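Local coordinates for YfdX protein (Salmonella enterica I, PDB 6A02) that has a dual function in bacterial antibiotic stress and virulence, at the interface of chains A and B. Numbering follows the deposited sequence. Chains: chain A/B, YfdX protein.

The interface of chains A and B. Residues chain A 69, 171-174; chain B 69, 170-172.
B:Lys69 reaches across to the backbone of A:Ser173 where the 170-175 strands of two YfdX-family subunits face each other about a two-fold axis; four copies make up the deposited assembly, in which this pairing may be the biological one. Leaving CB with CG anti to the backbone N (chi1 -168°), the B:Lys69 chain runs extended through CG and CD, which carry the amine from its loop towards chain A. At CE it comes alongside the carbonyl oxygen of A:Ser173, and a bend at chi4 (75°) turns the tip. There NZ donates a hydrogen bond to A:Ser173 O, 2.9 Å away, approaching with a tilt of 28° from the carbonyl plane. The same amine makes a long salt bridge, 4.0 Å from NZ to carboxylate OD1 of A:Asp172; the two side chains run antiparallel, passing alongside rather than meeting tip to tip. The twin salt bridge joins A:Lys69 and B:Asp172, so each aspartate has a lysine of the other subunit that would offset its charge. Beside this polar pair, A:Ser173 sets its CB 3.6 Å from methyl CG1 of B:Val170, while its hydroxyl OG turns to water 2 at 2.7 Å. At the axis the carbonyl oxygens A:Val171 O and B:Val171 O stand 3.0 Å apart; both can only accept, so they cannot bond directly. Two waters bridge them instead, each touching both oxygens. Water 1 also meets A:Val171 N and water 2 meets B:Val171 N, each at 3.0 Å, and this shared hydration probably relieves the repulsion between the facing carbonyls.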
ATOM      1  N   LYS A  69     -15.727   0.204 -16.530  1.00 26.31           N
ATOM      2  CA  LYS A  69     -14.452   0.863 -16.265  1.00 21.68           C
ATOM      3  C   LYS A  69     -13.636   0.938 -17.547  1.00 21.29           C
ATOM      4  O   LYS A  69     -13.278  -0.097 -18.114  1.00 22.62           O
ATOM      5  CB  LYS A  69     -13.666   0.129 -15.181  1.00 20.75           C
ATOM      6  CG  LYS A  69     -12.499   0.945 -14.704  1.00 20.72           C
ATOM      7  CD  LYS A  69     -11.807   0.315 -13.527  1.00 22.10           C
ATOM      8  CE  LYS A  69     -10.872   1.325 -12.878  1.00 19.53           C
ATOM      9  NZ  LYS A  69     -11.616   2.348 -12.077  1.00 25.13           N
ATOM     10  N   VAL A 171      -7.347  -0.871  -7.774  1.00  8.66           N
ATOM     11  CA  VAL A 171      -8.302  -1.409  -6.810  1.00  9.20           C
ATOM     12  C   VAL A 171      -9.537  -0.527  -6.848  1.00  7.80           C
ATOM     13  O   VAL A 171      -9.482   0.650  -6.459  1.00  8.90           O
ATOM     14  CB  VAL A 171      -7.717  -1.483  -5.395  1.00  9.79           C
ATOM     15  CG1 VAL A 171      -8.773  -1.997  -4.410  1.00  9.93           C
ATOM     16  CG2 VAL A 171      -6.482  -2.383  -5.370  1.00 12.04           C
ATOM     17  N   ASP A 172     -10.643  -1.085  -7.323  1.00  7.34           N
ATOM     18  CA  ASP A 172     -11.942  -0.424  -7.290  1.00  7.94           C
ATOM     19  C   ASP A 172     -12.606  -0.809  -5.974  1.00  8.11           C
ATOM     20  O   ASP A 172     -13.004  -1.967  -5.782  1.00  8.69           O
ATOM     21  CB  ASP A 172     -12.797  -0.906  -8.460  1.00 10.01           C
ATOM     22  CG  ASP A 172     -14.081  -0.106  -8.628  0.51 15.61           C
ATOM     23  OD1 ASP A 172     -14.650   0.358  -7.619  0.51 17.05           O
ATOM     24  OD2 ASP A 172     -14.525   0.061  -9.782  0.51 20.63           O
ATOM     25  N   SER A 173     -12.734   0.151  -5.070  1.00  8.23           N
ATOM     26  CA  SER A 173     -13.396  -0.066  -3.791  1.00  8.98           C
ATOM     27  C   SER A 173     -14.805   0.492  -3.896  1.00 12.56           C
ATOM     28  O   SER A 173     -14.983   1.692  -4.142  1.00 16.52           O
ATOM     29  CB  SER A 173     -12.622   0.627  -2.669  1.00 10.06           C
ATOM     30  OG  SER A 173     -11.309   0.098  -2.561  1.00  9.82           O
ATOM     31  N   GLN A 174     -15.798  -0.373  -3.735  1.00 14.91           N
ATOM     32  CA  GLN A 174     -17.184   0.036  -3.900  1.00 17.80           C
ATOM     33  C   GLN A 174     -18.014  -0.432  -2.719  1.00 15.94           C
ATOM     34  O   GLN A 174     -17.784  -1.510  -2.165  1.00 14.50           O
ATOM     35  CB  GLN A 174     -17.790  -0.522  -5.187  1.00 19.62           C
ATOM     36  CG  GLN A 174     -17.435   0.285  -6.426  1.00 25.68           C
ATOM     37  CD  GLN A 174     -17.876  -0.385  -7.721  1.00 32.22           C
ATOM     38  OE1 GLN A 174     -18.535   0.232  -8.559  1.00 41.29           O
ATOM     39  NE2 GLN A 174     -17.493  -1.644  -7.899  1.00 31.48           N
TER
ATOM     40  N   LYS B  69     -20.042   8.041  -7.369  1.00 26.31           N
ATOM     41  CA  LYS B  69     -19.583   6.983  -6.474  1.00 21.68           C
ATOM     42  C   LYS B  69     -20.476   6.925  -5.244  1.00 21.29           C
ATOM     43  O   LYS B  69     -20.543   7.893  -4.483  1.00 22.62           O
ATOM     44  CB  LYS B  69     -18.129   7.200  -6.062  1.00 20.75           C
ATOM     45  CG  LYS B  69     -17.565   5.985  -5.383  1.00 20.72           C
ATOM     46  CD  LYS B  69     -16.092   6.116  -5.113  1.00 22.10           C
ATOM     47  CE  LYS B  69     -15.511   4.757  -4.750  1.00 19.53           C
ATOM     48  NZ  LYS B  69     -15.360   3.871  -5.947  1.00 25.13           N
ATOM     49  N   VAL B 170     -10.366   5.492   0.048  1.00  9.27           N
ATOM     50  CA  VAL B 170     -10.322   4.645  -1.137  1.00  8.98           C
ATOM     51  C   VAL B 170      -9.605   5.403  -2.240  1.00  8.48           C
ATOM     52  O   VAL B 170      -9.480   6.627  -2.205  1.00  9.11           O
ATOM     53  CB  VAL B 170     -11.716   4.186  -1.613  1.00 10.32           C
ATOM     54  CG1 VAL B 170     -12.456   3.460  -0.489  1.00 11.60           C
ATOM     55  CG2 VAL B 170     -12.529   5.359  -2.126  1.00 12.02           C
ATOM     56  N   VAL B 171      -9.112   4.665  -3.223  1.00  8.66           N
ATOM     57  CA  VAL B 171      -8.406   5.260  -4.353  1.00  9.20           C
ATOM     58  C   VAL B 171      -9.123   4.828  -5.619  1.00  7.80           C
ATOM     59  O   VAL B 171      -9.120   3.638  -5.970  1.00  8.90           O
ATOM     60  CB  VAL B 171      -6.928   4.859  -4.389  1.00  9.79           C
ATOM     61  CG1 VAL B 171      -6.244   5.458  -5.624  1.00  9.93           C
ATOM     62  CG2 VAL B 171      -6.216   5.310  -3.114  1.00 12.04           C
ATOM     63  N   ASP B 172      -9.744   5.784  -6.299  1.00  7.34           N
ATOM     64  CA  ASP B 172     -10.351   5.563  -7.605  1.00  7.94           C
ATOM     65  C   ASP B 172      -9.282   5.854  -8.650  1.00  8.11           C
ATOM     66  O   ASP B 172      -8.887   7.014  -8.845  1.00  8.69           O
ATOM     67  CB  ASP B 172     -11.531   6.515  -7.795  1.00 10.01           C
ATOM     68  CG  ASP B 172     -12.356   6.201  -9.035  0.51 15.61           C
ATOM     69  OD1 ASP B 172     -11.789   5.737 -10.045  0.51 17.05           O
ATOM     70  OD2 ASP B 172     -13.583   6.418  -8.998  0.51 20.63           O
TER
HETATM   71  O   HOH W   1      -6.796   2.039  -7.192  1.00  9.94           O
HETATM   72  O   HOH W   2      -9.304   1.673  -3.565  1.00  9.94           O